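Local structure of viral structural protein 4 (Bombyx mori cytoplasmic polyhedrosis virus, 6TZ0) at residues 369-372 with 377-380; 40-45 with 198-203; 258-263 with 284-289; 204-207 with 211-214. The protein binds GTP through a P-loop and probably serves as an NTPase-like partner of the viral RNA-dependent RNA polymerase during transcription. All coordinates share one frame; numbering follows the deposited sequence.

Contact 3 has the most buried partners, Trp260 and Tyr286, and is aromatic, with an edge-to-face pair. Contacts 1 and 2 are partly buried: contact 1 joins a helix to a strand of the GTP-binding domain by apolar packing round a serine, whereas contact 2 joins two helix ends with a tyrosine ring and one hydroxyl-hydroxyl hydrogen bond. Contact 4 lies at the surface, where one amide meets a backbone carbonyl and a phenylalanine ring. Contacts 2 and 4 adjoin, since helix 196-201 runs directly on to strand 204-208 and Arg199 lies close to Arg204. Their centres are 52 and 48 Å from that of contact 1, on the opposite side of the chain's centre.

Contact 1 of 4, residues 369-372 with 377-380; sequences QLSL and VVGH
Val378 overlaps the side chain of Ser371 with its CG2 methyl, and this is where the helix after the P-loop meets the edge strand of the GTP-binding sheet. The topology is that of a P-loop NTPase: strand 347-353 leads through the GTP-binding loop into helix 359-374, and strand 378-381 then lies at one margin of a parallel sheet whose order, 2-3-1-4-5, resembles that of the nucleoside monophosphate kinases. Two side chains of one helical turn approach the valine. Leu370 presents its CD2 branch 4.1 Å from Val378 CG2, the two side chains crossing at about a right angle. Ser371 OG is 3.3 Å from the same methyl, so CG2 borders both helix residues. The chi1 of Ser371 (-64°) sets OG beside its own backbone N and opposite the carbonyl carbon, and there OG reaches back to hydrogen-bond Ala367 O one turn earlier in the helix, with a weak bond to Gln376 O. The hydroxyl is therefore engaged while its flank borders the valine. Leu370 is buried and also packs on Phe335 and Leu336 of helix 326-340, whereas Val378 reaches Thr484 and Ile486 of the adjoining strand. The backbones come nearest at Ser371 and Val377, whose CA atoms are 5.8 Å apart, although Val377 turns its own side chain away. With CG1 anti to the backbone N of Val378 (chi1 176°), CG2 is the branch left to meet Ser371 OG and Leu370 CD2.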
loop_
_atom_site.group_PDB
_atom_site.type_symbol
_atom_site.label_atom_id
_atom_site.label_comp_id
_atom_site.label_asym_id
_atom_site.label_seq_id
_atom_site.Cartn_x
_atom_site.Cartn_y
_atom_site.Cartn_z
ATOM N N GLN B 369 -40.500 8.451 9.726
ATOM C CA GLN B 369 -39.935 8.807 11.024
ATOM C C GLN B 369 -38.639 9.582 10.881
ATOM O O GLN B 369 -38.346 10.448 11.709
ATOM C CB GLN B 369 -39.697 7.557 11.869
ATOM C CG GLN B 369 -40.957 6.837 12.267
ATOM C CD GLN B 369 -41.830 7.671 13.164
ATOM O OE1 GLN B 369 -41.341 8.361 14.056
ATOM N NE2 GLN B 369 -43.134 7.627 12.925
ATOM N N LEU B 370 -37.873 9.311 9.827
ATOM C CA LEU B 370 -36.647 10.064 9.608
ATOM C C LEU B 370 -36.950 11.478 9.134
ATOM O O LEU B 370 -36.246 12.424 9.505
ATOM C CB LEU B 370 -35.763 9.328 8.605
ATOM C CG LEU B 370 -34.378 9.915 8.379
ATOM C CD1 LEU B 370 -33.619 9.899 9.678
ATOM C CD2 LEU B 370 -33.652 9.119 7.326
ATOM N N SER B 371 -38.003 11.643 8.324
ATOM C CA SER B 371 -38.444 12.983 7.944
ATOM C C SER B 371 -38.937 13.771 9.150
ATOM O O SER B 371 -38.689 14.976 9.255
ATOM C CB SER B 371 -39.554 12.901 6.899
ATOM O OG SER B 371 -39.091 12.330 5.696
ATOM N N LEU B 372 -39.643 13.111 10.068
ATOM C CA LEU B 372 -40.170 13.829 11.224
ATOM C C LEU B 372 -39.073 14.181 12.220
ATOM O O LEU B 372 -39.059 15.290 12.763
ATOM C CB LEU B 372 -41.266 13.014 11.901
ATOM C CG LEU B 372 -42.541 12.870 11.079
ATOM C CD1 LEU B 372 -43.534 11.978 11.798
ATOM C CD2 LEU B 372 -43.138 14.233 10.792
ATOM N N VAL B 377 -36.841 16.218 3.627
ATOM C CA VAL B 377 -37.609 15.337 2.758
ATOM C C VAL B 377 -36.784 14.089 2.481
ATOM O O VAL B 377 -35.629 14.182 2.051
ATOM C CB VAL B 377 -37.985 16.053 1.451
ATOM C CG1 VAL B 377 -38.668 15.101 0.489
ATOM C CG2 VAL B 377 -38.876 17.235 1.746
ATOM N N VAL B 378 -37.372 12.920 2.724
ATOM C CA VAL B 378 -36.710 11.640 2.506
ATOM C C VAL B 378 -37.389 10.945 1.338
ATOM O O VAL B 378 -38.608 10.743 1.351
ATOM C CB VAL B 378 -36.748 10.759 3.764
ATOM C CG1 VAL B 378 -36.138 9.401 3.472
ATOM C CG2 VAL B 378 -36.017 11.428 4.908
ATOM N N GLY B 379 -36.606 10.577 0.331
ATOM C CA GLY B 379 -37.113 9.784 -0.768
ATOM C C GLY B 379 -36.911 8.296 -0.545
ATOM O O GLY B 379 -35.973 7.869 0.117
ATOM N N HIS B 380 -37.810 7.499 -1.119
ATOM C CA HIS B 380 -37.775 6.053 -0.915
ATOM C C HIS B 380 -38.147 5.360 -2.221
ATOM O O HIS B 380 -39.324 5.302 -2.582
ATOM C CB HIS B 380 -38.700 5.641 0.220
ATOM C CG HIS B 380 -38.765 4.165 0.433
ATOM N ND1 HIS B 380 -39.770 3.382 -0.090
ATOM C CD2 HIS B 380 -37.919 3.318 1.062
ATOM C CE1 HIS B 380 -39.561 2.123 0.240
ATOM N NE2 HIS B 380 -38.442 2.055 0.934
#

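Contact 2 of 4, residues 40-45 with 198-203; sequences APTIRS and LRSYFK
Rotation about chi1 of Tyr201 (-74°) places CG beside its own backbone N and opposite the carbonyl carbon, which carries the ring across to helix 41-60, and an anti chi1 in Ser45 (177°) swings OG out to meet its hydroxyl. Ser45 OG and Tyr201 OH are 2.9 Å apart and share a hydrogen bond whose donor could be either hydroxyl. The serine oxygen lies at the edge of the ring, near its plane. One turn earlier, Thr42 fills the side of the same ring: its CB is 3.5 Å from Tyr201 CE1 and 3.9 Å from CD1, the two side chains meeting at a slant, while Thr42 CA lies in the ring plane at the edge. Thr42 O is 3.3 Å from Tyr201 CE1 in an oblique position. Thr42 CG2 also lies 4.1 Å from Ser200 CB. Ser200 OG does not serve this contact with a bond. It is returned to its own helix by hydrogen bonds to Thr196 O and Tyr197 O, and sits over one face of the Tyr201 ring, toward the rim. The CA atoms of Thr42 and Tyr201, 6.7 Å apart, mark the nearest backbone approach. Ser45 additionally touches Leu154. The arrangement, remote from the GTP sites, is a helix-end to helix-end junction: the N-terminal end of helix 41-60, which follows closely on the unmodelled residues 24-39, docks on the last turn of helix 196-201 mainly through the Tyr201 side chain.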
loop_
_atom_site.group_PDB
_atom_site.type_symbol
_atom_site.label_atom_id
_atom_site.label_comp_id
_atom_site.label_asym_id
_atom_site.label_seq_id
_atom_site.Cartn_x
_atom_site.Cartn_y
_atom_site.Cartn_z
ATOM N N ALA B 40 -21.032 -15.077 56.542
ATOM C CA ALA B 40 -20.996 -16.115 55.523
ATOM C C ALA B 40 -19.863 -15.824 54.538
ATOM O O ALA B 40 -19.577 -14.657 54.260
ATOM C CB ALA B 40 -22.333 -16.192 54.791
ATOM N N PRO B 41 -19.180 -16.857 54.028
ATOM C CA PRO B 41 -17.969 -16.602 53.231
ATOM C C PRO B 41 -18.233 -15.963 51.878
ATOM O O PRO B 41 -17.375 -15.226 51.380
ATOM C CB PRO B 41 -17.348 -17.998 53.092
ATOM C CG PRO B 41 -18.469 -18.936 53.274
ATOM C CD PRO B 41 -19.396 -18.297 54.250
ATOM N N THR B 42 -19.398 -16.203 51.279
ATOM C CA THR B 42 -19.740 -15.547 50.022
ATOM C C THR B 42 -19.983 -14.054 50.219
ATOM O O THR B 42 -19.622 -13.233 49.359
ATOM C CB THR B 42 -20.967 -16.221 49.421
ATOM O OG1 THR B 42 -22.048 -16.153 50.355
ATOM C CG2 THR B 42 -20.668 -17.666 49.105
ATOM N N ILE B 43 -20.585 -13.693 51.354
ATOM C CA ILE B 43 -20.821 -12.297 51.704
ATOM C C ILE B 43 -19.501 -11.562 51.897
ATOM O O ILE B 43 -19.358 -10.396 51.510
ATOM C CB ILE B 43 -21.717 -12.232 52.956
ATOM C CG1 ILE B 43 -23.064 -12.890 52.666
ATOM C CG2 ILE B 43 -21.917 -10.816 53.441
ATOM C CD1 ILE B 43 -23.817 -12.247 51.530
ATOM N N ARG B 44 -18.503 -12.240 52.461
ATOM C CA ARG B 44 -17.187 -11.625 52.576
ATOM C C ARG B 44 -16.485 -11.557 51.227
ATOM O O ARG B 44 -15.769 -10.585 50.945
ATOM C CB ARG B 44 -16.349 -12.393 53.596
ATOM C CG ARG B 44 -16.855 -12.223 55.015
ATOM C CD ARG B 44 -15.958 -12.886 56.038
ATOM N NE ARG B 44 -16.061 -14.340 56.014
ATOM C CZ ARG B 44 -15.074 -15.148 55.654
ATOM N NH1 ARG B 44 -13.909 -14.642 55.284
ATOM N NH2 ARG B 44 -15.253 -16.460 55.662
ATOM N N SER B 45 -16.723 -12.549 50.370
ATOM C CA SER B 45 -16.045 -12.616 49.081
ATOM C C SER B 45 -16.502 -11.510 48.138
ATOM O O SER B 45 -15.694 -10.975 47.366
ATOM C CB SER B 45 -16.281 -13.985 48.452
ATOM O OG SER B 45 -15.686 -14.056 47.174
ATOM N N LEU B 198 -24.004 -17.642 40.601
ATOM C CA LEU B 198 -25.305 -16.997 40.580
ATOM C C LEU B 198 -26.262 -17.596 41.598
ATOM O O LEU B 198 -27.218 -16.925 41.995
ATOM C CB LEU B 198 -25.911 -17.080 39.180
ATOM C CG LEU B 198 -25.082 -16.435 38.067
ATOM C CD1 LEU B 198 -25.778 -16.549 36.723
ATOM C CD2 LEU B 198 -24.742 -14.999 38.385
ATOM N N ARG B 199 -26.032 -18.839 42.027
ATOM C CA ARG B 199 -26.812 -19.399 43.124
ATOM C C ARG B 199 -26.286 -18.915 44.466
ATOM O O ARG B 199 -27.067 -18.677 45.394
ATOM C CB ARG B 199 -26.778 -20.925 43.077
ATOM C CG ARG B 199 -27.722 -21.612 44.041
ATOM C CD ARG B 199 -27.418 -23.097 44.116
ATOM N NE ARG B 199 -27.639 -23.787 42.852
ATOM C CZ ARG B 199 -28.803 -24.309 42.490
ATOM N NH1 ARG B 199 -28.919 -24.926 41.323
ATOM N NH2 ARG B 199 -29.848 -24.221 43.302
ATOM N N SER B 200 -24.969 -18.745 44.581
ATOM C CA SER B 200 -24.373 -18.379 45.858
ATOM C C SER B 200 -24.509 -16.895 46.173
ATOM O O SER B 200 -24.651 -16.532 47.344
ATOM C CB SER B 200 -22.901 -18.779 45.876
ATOM O OG SER B 200 -22.171 -18.033 44.925
ATOM N N TYR B 201 -24.478 -16.027 45.166
ATOM C CA TYR B 201 -24.464 -14.586 45.390
ATOM C C TYR B 201 -25.823 -13.928 45.240
ATOM O O TYR B 201 -26.066 -12.897 45.869
ATOM C CB TYR B 201 -23.485 -13.918 44.425
ATOM C CG TYR B 201 -22.035 -14.127 44.770
ATOM C CD1 TYR B 201 -21.630 -14.304 46.078
ATOM C CD2 TYR B 201 -21.080 -14.217 43.777
ATOM C CE1 TYR B 201 -20.304 -14.505 46.386
ATOM C CE2 TYR B 201 -19.758 -14.426 44.074
ATOM C CZ TYR B 201 -19.376 -14.572 45.379
ATOM O OH TYR B 201 -18.052 -14.782 45.682
ATOM N N PHE B 202 -26.711 -14.486 44.433
ATOM C CA PHE B 202 -27.968 -13.840 44.106
ATOM C C PHE B 202 -29.146 -14.657 44.619
ATOM O O PHE B 202 -29.007 -15.813 45.015
ATOM C CB PHE B 202 -28.086 -13.624 42.594
ATOM C CG PHE B 202 -27.128 -12.605 42.056
ATOM C CD1 PHE B 202 -27.420 -11.259 42.140
ATOM C CD2 PHE B 202 -25.932 -12.991 41.480
ATOM C CE1 PHE B 202 -26.548 -10.322 41.653
ATOM C CE2 PHE B 202 -25.053 -12.049 40.992
ATOM C CZ PHE B 202 -25.364 -10.716 41.080
ATOM N N LYS B 203 -30.318 -14.030 44.615
ATOM C CA LYS B 203 -31.548 -14.755 44.896
ATOM C C LYS B 203 -31.904 -15.655 43.723
ATOM O O LYS B 203 -31.809 -15.253 42.562
ATOM C CB LYS B 203 -32.694 -13.786 45.157
ATOM C CG LYS B 203 -32.583 -12.980 46.419
ATOM C CD LYS B 203 -33.795 -12.095 46.565
ATOM C CE LYS B 203 -33.862 -11.456 47.930
ATOM N NZ LYS B 203 -32.773 -10.480 48.127
#

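Contact 3 of 4, residues 258-263 with 284-289; sequences ITWTGI and DDYLKE
The indole of Trp260 is covered on both faces by different kinds of group: Tyr286 approaches one face with the edge of its ring, and Ile258 CG2 lies over the opposite face, toward the rim. The aromatic pair is T-shaped. The six-membered ring of Trp260 and the ring of Tyr286 have centroids 5.5 Å apart and planes at 79°, and the nearest side-chain atoms, Trp260 CZ3 and Tyr286 CD1, are 4.0 Å apart. Tyr286 CD1 is also 4.1 Å from Trp260 CH2, so the tyrosine edge straddles the outer end of the indole instead of its centre. The backbone joins in, Tyr286 CA lying 3.8 Å from Trp260 CZ3, while Asp285 O stands at the edge of the indole, 4.3 Å from CZ3. With CG anti to the backbone N (chi1 179°), Tyr286 brings its CD1 edge to the indole face. The loop that presents it is shaped by an Asx turn: Leu287 N donates to Asp285 OD2 at 3.0 Å (N-H...O angle 159°), reaching the carboxylate from above its plane. A long salt bridge between Lys288 NZ and Asp284 OD1 spans the same segment, and Asp284 OD2 accepts from Asp281 N. The Tyr286 side chain is about 9 Å from Gly358, a residue seen to bind a second GTP, though none is bound to this chain. Trp260 lies on strand 255-261 of an antiparallel sheet, packed against Met269 of strand 266-271, Ile313 of strand 313-319 and Leu293 of helix 290-296, while the loop 284-289 leads straight into that helix with Glu289 at its N-cap.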
loop_
_atom_site.group_PDB
_atom_site.type_symbol
_atom_site.label_atom_id
_atom_site.label_comp_id
_atom_site.label_asym_id
_atom_site.label_seq_id
_atom_site.Cartn_x
_atom_site.Cartn_y
_atom_site.Cartn_z
ATOM N N ILE B 258 -42.872 -15.302 22.501
ATOM C CA ILE B 258 -44.040 -15.975 21.954
ATOM C C ILE B 258 -43.581 -17.283 21.329
ATOM O O ILE B 258 -42.542 -17.322 20.668
ATOM C CB ILE B 258 -44.737 -15.081 20.915
ATOM C CG1 ILE B 258 -45.014 -13.706 21.505
ATOM C CG2 ILE B 258 -46.051 -15.682 20.489
ATOM C CD1 ILE B 258 -45.415 -12.689 20.486
ATOM N N THR B 259 -44.336 -18.355 21.548
ATOM C CA THR B 259 -44.138 -19.602 20.821
ATOM C C THR B 259 -45.320 -19.821 19.891
ATOM O O THR B 259 -46.474 -19.699 20.306
ATOM C CB THR B 259 -43.971 -20.799 21.759
ATOM O OG1 THR B 259 -45.145 -20.952 22.556
ATOM C CG2 THR B 259 -42.772 -20.609 22.655
ATOM N N TRP B 260 -45.027 -20.128 18.639
ATOM C CA TRP B 260 -46.008 -20.192 17.571
ATOM C C TRP B 260 -46.158 -21.627 17.095
ATOM O O TRP B 260 -45.472 -22.534 17.556
ATOM C CB TRP B 260 -45.582 -19.302 16.408
ATOM C CG TRP B 260 -45.514 -17.856 16.710
ATOM C CD1 TRP B 260 -44.434 -17.175 17.173
ATOM C CD2 TRP B 260 -46.537 -16.889 16.495
ATOM N NE1 TRP B 260 -44.731 -15.848 17.303
ATOM C CE2 TRP B 260 -46.020 -15.645 16.889
ATOM C CE3 TRP B 260 -47.848 -16.955 16.026
ATOM C CZ2 TRP B 260 -46.766 -14.478 16.825
ATOM C CZ3 TRP B 260 -48.583 -15.799 15.959
ATOM C CH2 TRP B 260 -48.045 -14.578 16.363
ATOM N N THR B 261 -47.048 -21.824 16.133
ATOM C CA THR B 261 -47.152 -23.088 15.421
ATOM C C THR B 261 -46.481 -22.917 14.067
ATOM O O THR B 261 -46.719 -21.925 13.375
ATOM C CB THR B 261 -48.607 -23.513 15.251
ATOM O OG1 THR B 261 -49.291 -22.556 14.440
ATOM C CG2 THR B 261 -49.284 -23.585 16.591
ATOM N N GLY B 262 -45.629 -23.858 13.699
ATOM C CA GLY B 262 -44.879 -23.754 12.472
ATOM C C GLY B 262 -45.262 -24.813 11.460
ATOM O O GLY B 262 -46.002 -25.748 11.739
ATOM N N ILE B 263 -44.738 -24.634 10.251
ATOM C CA ILE B 263 -44.814 -25.684 9.245
ATOM C C ILE B 263 -43.972 -26.875 9.670
ATOM O O ILE B 263 -44.379 -28.032 9.515
ATOM C CB ILE B 263 -44.376 -25.128 7.878
ATOM C CG1 ILE B 263 -45.308 -24.007 7.439
ATOM C CG2 ILE B 263 -44.349 -26.202 6.819
ATOM C CD1 ILE B 263 -46.725 -24.446 7.271
ATOM N N ASP B 284 -54.312 -16.457 19.035
ATOM C CA ASP B 284 -54.490 -15.404 18.053
ATOM C C ASP B 284 -53.705 -15.701 16.783
ATOM O O ASP B 284 -52.682 -16.386 16.792
ATOM C CB ASP B 284 -54.059 -14.054 18.618
ATOM C CG ASP B 284 -55.021 -13.526 19.648
ATOM O OD1 ASP B 284 -56.213 -13.881 19.583
ATOM O OD2 ASP B 284 -54.591 -12.741 20.514
ATOM N N ASP B 285 -54.195 -15.151 15.686
ATOM C CA ASP B 285 -53.664 -15.390 14.359
ATOM C C ASP B 285 -52.375 -14.598 14.162
ATOM O O ASP B 285 -52.106 -13.618 14.858
ATOM C CB ASP B 285 -54.717 -15.001 13.323
ATOM C CG ASP B 285 -54.394 -15.493 11.939
ATOM O OD1 ASP B 285 -54.550 -16.706 11.692
ATOM O OD2 ASP B 285 -53.987 -14.668 11.094
ATOM N N TYR B 286 -51.563 -15.053 13.208
ATOM C CA TYR B 286 -50.319 -14.368 12.885
ATOM C C TYR B 286 -50.568 -13.025 12.213
ATOM O O TYR B 286 -49.782 -12.091 12.395
ATOM C CB TYR B 286 -49.465 -15.266 11.995
ATOM C CG TYR B 286 -48.144 -14.687 11.550
ATOM C CD1 TYR B 286 -47.071 -14.599 12.423
ATOM C CD2 TYR B 286 -47.963 -14.256 10.246
ATOM C CE1 TYR B 286 -45.860 -14.085 12.010
ATOM C CE2 TYR B 286 -46.760 -13.744 9.824
ATOM C CZ TYR B 286 -45.715 -13.657 10.709
ATOM O OH TYR B 286 -44.514 -13.144 10.291
ATOM N N LEU B 287 -51.648 -12.903 11.443
ATOM C CA LEU B 287 -51.921 -11.649 10.754
ATOM C C LEU B 287 -52.552 -10.605 11.657
ATOM O O LEU B 287 -52.478 -9.414 11.344
ATOM C CB LEU B 287 -52.817 -11.895 9.545
ATOM C CG LEU B 287 -52.138 -12.722 8.462
ATOM C CD1 LEU B 287 -53.095 -13.020 7.333
ATOM C CD2 LEU B 287 -50.903 -12.015 7.951
ATOM N N LYS B 288 -53.189 -11.020 12.744
ATOM C CA LYS B 288 -53.588 -10.081 13.779
ATOM C C LYS B 288 -52.348 -9.493 14.434
ATOM O O LYS B 288 -51.449 -10.236 14.844
ATOM C CB LYS B 288 -54.457 -10.778 14.818
ATOM C CG LYS B 288 -54.930 -9.874 15.929
ATOM C CD LYS B 288 -55.861 -10.607 16.867
ATOM C CE LYS B 288 -56.327 -9.704 17.990
ATOM N NZ LYS B 288 -57.267 -10.404 18.903
ATOM N N GLU B 289 -52.303 -8.157 14.505
ATOM C CA GLU B 289 -51.184 -7.385 15.064
ATOM C C GLU B 289 -49.865 -7.706 14.363
ATOM O O GLU B 289 -48.811 -7.774 14.995
ATOM C CB GLU B 289 -51.055 -7.589 16.576
ATOM C CG GLU B 289 -52.286 -7.192 17.370
ATOM C CD GLU B 289 -52.587 -5.711 17.318
ATOM O OE1 GLU B 289 -51.641 -4.904 17.211
ATOM O OE2 GLU B 289 -53.780 -5.354 17.390
#

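Contact 4 of 4, residues 204-207 with 211-214; sequences RPFE and SNLA
Nearly everything close in this contact gathers round one amide nitrogen, Asn212 ND2, which meets both the backbone of Glu207 and the ring of Phe206. As modelled, Asn212 ND2 donates to Glu207 O in the carbonyl plane (C=O...N 160°) by a bent bond (N-H...O 130°). At 2.5 Å between Asn212 ND2 and Glu207 O it is too short to be taken literally at this resolution. Asn212 CG stands anti to the backbone N, and this extends the amide toward the strand. The same nitrogen lies 3.4 Å from Phe206 CZ and 3.7 Å from CE2, in an oblique position by the far end of the ring; ring and amide planes are 57° apart, so the groups do not stack. Asn212 OD1 is 4.0 Å from Phe206 CZ. Away from the amide the two segments hardly meet. The side chain of Glu207 makes no close approach to residues 211-214, and its OE2 bonds Asn231 ND2. Leu213 points away from the strand and leans on Tyr243. The residues in touch are all partly exposed, as befits a surface contact. Strand 204-208 pairs in parallel with strand 226-230, through backbone bonds of Phe206 with Ser227 and Phe229 and of Arg204 with Thr225 and Ser227; the loop carrying Asn212 is part of the connection between these strands, tied back by Thr209 OG1 to Asn212 N and by Tyr219 OH to Asn212 O.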
loop_
_atom_site.group_PDB
_atom_site.type_symbol
_atom_site.label_atom_id
_atom_site.label_comp_id
_atom_site.label_asym_id
_atom_site.label_seq_id
_atom_site.Cartn_x
_atom_site.Cartn_y
_atom_site.Cartn_z
ATOM N N ARG B 204 -32.316 -16.873 44.025
ATOM C CA ARG B 204 -32.710 -17.801 42.975
ATOM C C ARG B 204 -34.175 -17.576 42.611
ATOM O O ARG B 204 -35.027 -17.570 43.499
ATOM C CB ARG B 204 -32.491 -19.244 43.419
ATOM C CG ARG B 204 -32.876 -20.277 42.367
ATOM C CD ARG B 204 -31.912 -20.248 41.189
ATOM N NE ARG B 204 -32.332 -21.101 40.078
ATOM C CZ ARG B 204 -31.982 -22.373 39.924
ATOM N NH1 ARG B 204 -31.204 -22.956 40.819
ATOM N NH2 ARG B 204 -32.411 -23.065 38.876
ATOM N N PRO B 205 -34.499 -17.368 41.338
ATOM C CA PRO B 205 -35.889 -17.082 40.965
ATOM C C PRO B 205 -36.802 -18.290 41.096
ATOM O O PRO B 205 -36.377 -19.441 40.997
ATOM C CB PRO B 205 -35.777 -16.642 39.502
ATOM C CG PRO B 205 -34.397 -16.189 39.356
ATOM C CD PRO B 205 -33.578 -17.072 40.233
ATOM N N PHE B 206 -38.082 -18.003 41.310
ATOM C CA PHE B 206 -39.126 -19.013 41.359
ATOM C C PHE B 206 -40.280 -18.557 40.485
ATOM O O PHE B 206 -40.814 -17.464 40.680
ATOM C CB PHE B 206 -39.611 -19.251 42.788
ATOM C CG PHE B 206 -40.649 -20.325 42.900
ATOM C CD1 PHE B 206 -40.292 -21.656 42.839
ATOM C CD2 PHE B 206 -41.982 -20.000 43.067
ATOM C CE1 PHE B 206 -41.242 -22.642 42.937
ATOM C CE2 PHE B 206 -42.934 -20.985 43.159
ATOM C CZ PHE B 206 -42.562 -22.306 43.101
ATOM N N GLU B 207 -40.675 -19.400 39.541
ATOM C CA GLU B 207 -41.681 -19.042 38.553
ATOM C C GLU B 207 -43.067 -19.464 39.020
ATOM O O GLU B 207 -43.313 -20.651 39.250
ATOM C CB GLU B 207 -41.351 -19.696 37.216
ATOM C CG GLU B 207 -42.369 -19.434 36.138
ATOM C CD GLU B 207 -41.956 -20.007 34.800
ATOM O OE1 GLU B 207 -40.857 -20.592 34.717
ATOM O OE2 GLU B 207 -42.734 -19.884 33.833
ATOM N N SER B 211 -50.682 -23.137 36.855
ATOM C CA SER B 211 -50.828 -24.392 37.576
ATOM C C SER B 211 -50.013 -24.435 38.858
ATOM O O SER B 211 -50.376 -25.157 39.789
ATOM C CB SER B 211 -50.407 -25.559 36.683
ATOM O OG SER B 211 -49.020 -25.498 36.413
ATOM N N ASN B 212 -48.925 -23.674 38.914
ATOM C CA ASN B 212 -48.021 -23.651 40.054
ATOM C C ASN B 212 -48.585 -22.853 41.218
ATOM O O ASN B 212 -48.142 -23.039 42.355
ATOM C CB ASN B 212 -46.697 -23.025 39.609
ATOM C CG ASN B 212 -45.546 -23.335 40.528
ATOM O OD1 ASN B 212 -45.667 -24.121 41.460
ATOM N ND2 ASN B 212 -44.413 -22.700 40.274
ATOM N N LEU B 213 -49.568 -22.001 40.957
ATOM C CA LEU B 213 -49.887 -20.876 41.826
ATOM C C LEU B 213 -50.529 -21.304 43.140
ATOM O O LEU B 213 -51.600 -21.915 43.154
ATOM C CB LEU B 213 -50.780 -19.903 41.067
ATOM C CG LEU B 213 -51.443 -18.765 41.818
ATOM C CD1 LEU B 213 -51.288 -17.515 41.050
ATOM C CD2 LEU B 213 -52.901 -19.114 41.821
ATOM N N ALA B 214 -49.872 -20.945 44.238
ATOM C CA ALA B 214 -50.383 -21.143 45.586
ATOM C C ALA B 214 -49.680 -20.151 46.502
ATOM O O ALA B 214 -48.864 -19.340 46.058
ATOM C CB ALA B 214 -50.171 -22.582 46.056
#